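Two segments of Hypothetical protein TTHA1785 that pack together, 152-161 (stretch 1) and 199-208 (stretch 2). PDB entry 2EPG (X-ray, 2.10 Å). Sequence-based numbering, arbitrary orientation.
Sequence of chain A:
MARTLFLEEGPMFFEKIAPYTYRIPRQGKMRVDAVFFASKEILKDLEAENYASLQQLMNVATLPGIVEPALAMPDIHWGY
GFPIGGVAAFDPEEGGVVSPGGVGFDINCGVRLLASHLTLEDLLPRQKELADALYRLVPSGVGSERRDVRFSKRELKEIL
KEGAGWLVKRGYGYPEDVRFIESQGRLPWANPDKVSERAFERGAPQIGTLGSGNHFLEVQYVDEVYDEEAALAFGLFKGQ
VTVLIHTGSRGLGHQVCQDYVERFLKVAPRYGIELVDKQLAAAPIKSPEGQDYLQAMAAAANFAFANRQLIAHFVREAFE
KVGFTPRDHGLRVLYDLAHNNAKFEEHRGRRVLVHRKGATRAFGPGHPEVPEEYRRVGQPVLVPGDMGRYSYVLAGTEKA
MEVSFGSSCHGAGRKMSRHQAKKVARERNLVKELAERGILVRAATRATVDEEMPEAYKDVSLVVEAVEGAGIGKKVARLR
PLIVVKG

Stretch 1, residues 152-161: SKRELKEILK
Stretch 2 (199-208) AFERGAPQIG

Helix 153-161 of Hypothetical protein TTHA1785 packs against a second segment whose residues 199-203 belong to a helix that begins earlier in the chain, and whose Ile207 and Gly208 lie in a loop. The helix axes approach to 11.6 Å and their N-to-C directions make an angle of 104°, so the helices cross nearly at right angles and touch over a short patch. In register, Leu156 CA lies 6.8 Å from Ala204 CA, and Lys157 CA lies 8.7 Å from Phe200 CA. About 321 Å² is buried, both sides summed, and no hydrogen bond crosses the contact; packing of carbon against carbon holds it.

Phe200 covers the most surface. Its CA-to-CB bond points toward stretch 1, and with chi1 at -176° (t) and chi2 at -71° its ring enters, as a knob, the hole formed by Lys153, Leu156, Lys157 and Leu160, residues spaced i, i+3, i+4 and i+7 along the helix. Leu156 CD1 sits over one ring face, 3.5 Å from the centroid of the Phe200 ring and 29° off its normal, a CH-pi contact. Leu156 CG comes to 3.1 Å of Phe200 CZ, a very tight approach. At the ring edge, near its plane, Lys153 O lies 3.6 Å from Phe200 CZ; this oxygen also accepts a weak backbone bond from Lys157 N (3.0 Å). Obliquely to the ring lie Lys157 CD, 3.3 Å from Phe200 CE2, and Leu160 CD1, 4.1 Å from Phe200 CD2. A flat, wide aromatic side chain suits this hole because it can meet several helix residues at once.

Leu156, buried, is the centre of the helix side. Its CA-to-CB bond points toward stretch 2; chi1 is 85° (p), and chi2, 104°, lies between wells. Leu156 CD2 lies 3.3 Å from Ala204 CB, and Leu156 CD1, over the ring face, is 3.6 Å from the same methyl; both ends of the leucine fork touch Ala204 and the Phe200 ring. The small methyl of Ala204 fits at this close register point, where the backbones come near.

Lys157 starts sideways, but chi1 -152° (t) and chi2 82° (p) bring its end nearer, laying aliphatic carbons beside the ring while the chain remains partly exposed. Lys153 (chi1 46°, p) instead leads its end away, into an exposed position suited to its charge. Farther along, Ile159 (m, t), which is buried, and Ile207 (t, t), which is partly exposed, both point toward the opposing stretch; Ile159 CD1 and Ile207 CD1 meet at 3.8 Å. Leu160 (m, t) is also buried.

The helix of stretch 1 starts after Ser152, the N-cap (phi/psi -80/164, chi1 66°, p): Glu155 N donates to Ser152 OG (3.1 Å), though the position of Ser152 OG is less certain than the rest, and Ser152 N donates back to Glu155 OE1 (2.8 Å). Leu156 N to Ser152 O (2.9 Å) and Leu160 N to Leu156 O (3.0 Å) continue the helix. In stretch 2, Ala204 N bonds Phe200 O at 2.9 Å. Gly208, at phi/psi 89/18, adopts a conformation that calls for glycine.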

# COMPACT_ATOMS: atom_id res chain seq x y z
N SER A 152 -9.07 -10.18 -23.17
CA SER A 152 -8.13 -10.44 -24.25
C SER A 152 -6.82 -9.73 -23.92
O SER A 152 -6.79 -8.85 -23.06
CB SER A 152 -8.68 -9.90 -25.57
OG SER A 152 -8.77 -8.48 -25.51
N LYS A 153 -5.75 -10.10 -24.61
CA LYS A 153 -4.45 -9.48 -24.38
C LYS A 153 -4.51 -7.98 -24.70
O LYS A 153 -3.83 -7.18 -24.06
CB LYS A 153 -3.38 -10.18 -25.23
CG LYS A 153 -3.78 -10.43 -26.67
CD LYS A 153 -2.89 -11.49 -27.32
CE LYS A 153 -3.46 -11.96 -28.65
NZ LYS A 153 -2.58 -12.96 -29.33
N ARG A 154 -5.33 -7.60 -25.67
CA ARG A 154 -5.44 -6.19 -25.99
C ARG A 154 -6.16 -5.49 -24.84
O ARG A 154 -5.86 -4.34 -24.51
CB ARG A 154 -6.24 -5.97 -27.27
CG ARG A 154 -6.20 -4.52 -27.71
CD ARG A 154 -7.33 -4.19 -28.66
NE ARG A 154 -8.64 -4.38 -28.04
CZ ARG A 154 -9.80 -4.12 -28.64
NH1 ARG A 154 -10.94 -4.33 -28.00
NH2 ARG A 154 -9.81 -3.63 -29.88
N GLU A 155 -7.12 -6.18 -24.23
CA GLU A 155 -7.87 -5.60 -23.13
C GLU A 155 -7.01 -5.45 -21.90
O GLU A 155 -6.99 -4.39 -21.28
CB GLU A 155 -9.08 -6.47 -22.80
CG GLU A 155 -10.09 -6.51 -23.93
CD GLU A 155 -11.34 -7.27 -23.57
OE1 GLU A 155 -11.24 -8.36 -22.96
OE2 GLU A 155 -12.44 -6.78 -23.91
N LEU A 156 -6.27 -6.48 -21.54
CA LEU A 156 -5.46 -6.34 -20.35
C LEU A 156 -4.32 -5.37 -20.61
O LEU A 156 -3.74 -4.81 -19.68
CB LEU A 156 -4.99 -7.71 -19.86
CG LEU A 156 -3.77 -8.42 -20.39
CD1 LEU A 156 -2.64 -8.29 -19.36
CD2 LEU A 156 -4.11 -9.89 -20.62
N LYS A 157 -4.05 -5.11 -21.89
CA LYS A 157 -3.01 -4.17 -22.31
C LYS A 157 -3.54 -2.76 -22.01
O LYS A 157 -2.82 -1.88 -21.53
CB LYS A 157 -2.76 -4.31 -23.81
CG LYS A 157 -1.37 -3.96 -24.29
CD LYS A 157 -0.40 -5.13 -24.10
CE LYS A 157 0.88 -4.89 -24.89
NZ LYS A 157 1.89 -5.98 -24.72
N GLU A 158 -4.81 -2.55 -22.33
CA GLU A 158 -5.44 -1.27 -22.06
C GLU A 158 -5.54 -1.10 -20.53
O GLU A 158 -5.38 0.01 -20.01
CB GLU A 158 -6.82 -1.23 -22.72
CG GLU A 158 -6.74 -1.29 -24.22
CD GLU A 158 -8.09 -1.24 -24.90
OE1 GLU A 158 -9.11 -1.38 -24.19
OE2 GLU A 158 -8.13 -1.06 -26.14
N ILE A 159 -5.78 -2.20 -19.83
CA ILE A 159 -5.88 -2.15 -18.38
C ILE A 159 -4.57 -1.66 -17.77
O ILE A 159 -4.58 -0.83 -16.87
CB ILE A 159 -6.26 -3.54 -17.80
CG1 ILE A 159 -7.74 -3.83 -18.10
CG2 ILE A 159 -6.07 -3.57 -16.29
CD1 ILE A 159 -8.24 -5.15 -17.60
N LEU A 160 -3.44 -2.12 -18.30
CA LEU A 160 -2.16 -1.69 -17.77
C LEU A 160 -1.94 -0.19 -17.91
O LEU A 160 -1.19 0.41 -17.14
CB LEU A 160 -1.01 -2.43 -18.45
CG LEU A 160 -0.98 -3.96 -18.36
CD1 LEU A 160 0.36 -4.47 -18.91
CD2 LEU A 160 -1.17 -4.41 -16.94
N LYS A 161 -2.58 0.42 -18.90
CA LYS A 161 -2.43 1.84 -19.15
C LYS A 161 -3.46 2.70 -18.45
O LYS A 161 -3.14 3.79 -17.96
CB LYS A 161 -2.53 2.13 -20.66
CG LYS A 161 -1.38 1.60 -21.49
CD LYS A 161 -1.63 1.78 -23.00
CE LYS A 161 -2.84 0.96 -23.46
NZ LYS A 161 -3.09 1.05 -24.93
N ALA A 199 6.44 -11.02 -17.77
CA ALA A 199 5.64 -10.37 -16.74
C ALA A 199 4.19 -10.29 -17.18
O ALA A 199 3.28 -10.58 -16.42
CB ALA A 199 6.19 -8.97 -16.46
N PHE A 200 3.99 -9.93 -18.44
CA PHE A 200 2.64 -9.81 -18.97
C PHE A 200 1.83 -11.10 -18.90
O PHE A 200 0.70 -11.10 -18.39
CB PHE A 200 2.70 -9.32 -20.42
CG PHE A 200 1.37 -9.09 -21.02
CD1 PHE A 200 0.53 -10.16 -21.33
CD2 PHE A 200 0.92 -7.79 -21.25
CE1 PHE A 200 -0.73 -9.94 -21.87
CE2 PHE A 200 -0.34 -7.55 -21.79
CZ PHE A 200 -1.17 -8.63 -22.10
N GLU A 201 2.38 -12.20 -19.41
CA GLU A 201 1.70 -13.49 -19.39
C GLU A 201 1.58 -14.07 -17.99
O GLU A 201 0.62 -14.77 -17.67
CB GLU A 201 2.44 -14.50 -20.28
CG GLU A 201 2.45 -14.16 -21.77
CD GLU A 201 3.29 -15.13 -22.59
OE1 GLU A 201 3.41 -14.92 -23.82
OE2 GLU A 201 3.83 -16.10 -22.01
N ARG A 202 2.56 -13.78 -17.14
CA ARG A 202 2.58 -14.29 -15.78
C ARG A 202 1.48 -13.71 -14.90
O ARG A 202 0.94 -14.40 -14.03
CB ARG A 202 3.95 -14.03 -15.16
CG ARG A 202 4.10 -14.50 -13.73
CD ARG A 202 5.50 -14.20 -13.22
NE ARG A 202 5.61 -14.42 -11.78
CZ ARG A 202 6.66 -14.07 -11.05
NH1 ARG A 202 6.67 -14.30 -9.74
NH2 ARG A 202 7.70 -13.48 -11.62
N GLY A 203 1.14 -12.44 -15.12
CA GLY A 203 0.11 -11.80 -14.32
C GLY A 203 -1.24 -11.67 -15.01
O GLY A 203 -2.26 -11.55 -14.34
N ALA A 204 -1.25 -11.70 -16.34
CA ALA A 204 -2.48 -11.55 -17.11
C ALA A 204 -3.64 -12.47 -16.68
O ALA A 204 -4.77 -12.01 -16.51
CB ALA A 204 -2.19 -11.74 -18.60
N PRO A 205 -3.38 -13.77 -16.53
CA PRO A 205 -4.47 -14.67 -16.12
C PRO A 205 -4.72 -14.64 -14.62
O PRO A 205 -5.54 -15.41 -14.11
CB PRO A 205 -3.98 -16.03 -16.60
CG PRO A 205 -2.50 -15.94 -16.37
CD PRO A 205 -2.18 -14.54 -16.90
N GLN A 206 -4.02 -13.77 -13.91
CA GLN A 206 -4.19 -13.69 -12.46
C GLN A 206 -5.10 -12.54 -12.04
O GLN A 206 -5.44 -12.42 -10.86
CB GLN A 206 -2.82 -13.53 -11.77
CG GLN A 206 -1.82 -14.66 -12.10
CD GLN A 206 -0.46 -14.46 -11.43
OE1 GLN A 206 0.17 -13.40 -11.56
NE2 GLN A 206 0.00 -15.48 -10.73
N ILE A 207 -5.51 -11.71 -12.99
CA ILE A 207 -6.38 -10.58 -12.65
C ILE A 207 -7.63 -11.09 -11.97
O ILE A 207 -8.24 -12.07 -12.41
CB ILE A 207 -6.74 -9.72 -13.90
CG1 ILE A 207 -7.39 -8.40 -13.46
CG2 ILE A 207 -7.68 -10.46 -14.81
CD1 ILE A 207 -7.56 -7.43 -14.61
N GLY A 208 -7.99 -10.46 -10.86
CA GLY A 208 -9.18 -10.87 -10.13
C GLY A 208 -8.92 -11.94 -9.10
O GLY A 208 -9.86 -12.59 -8.64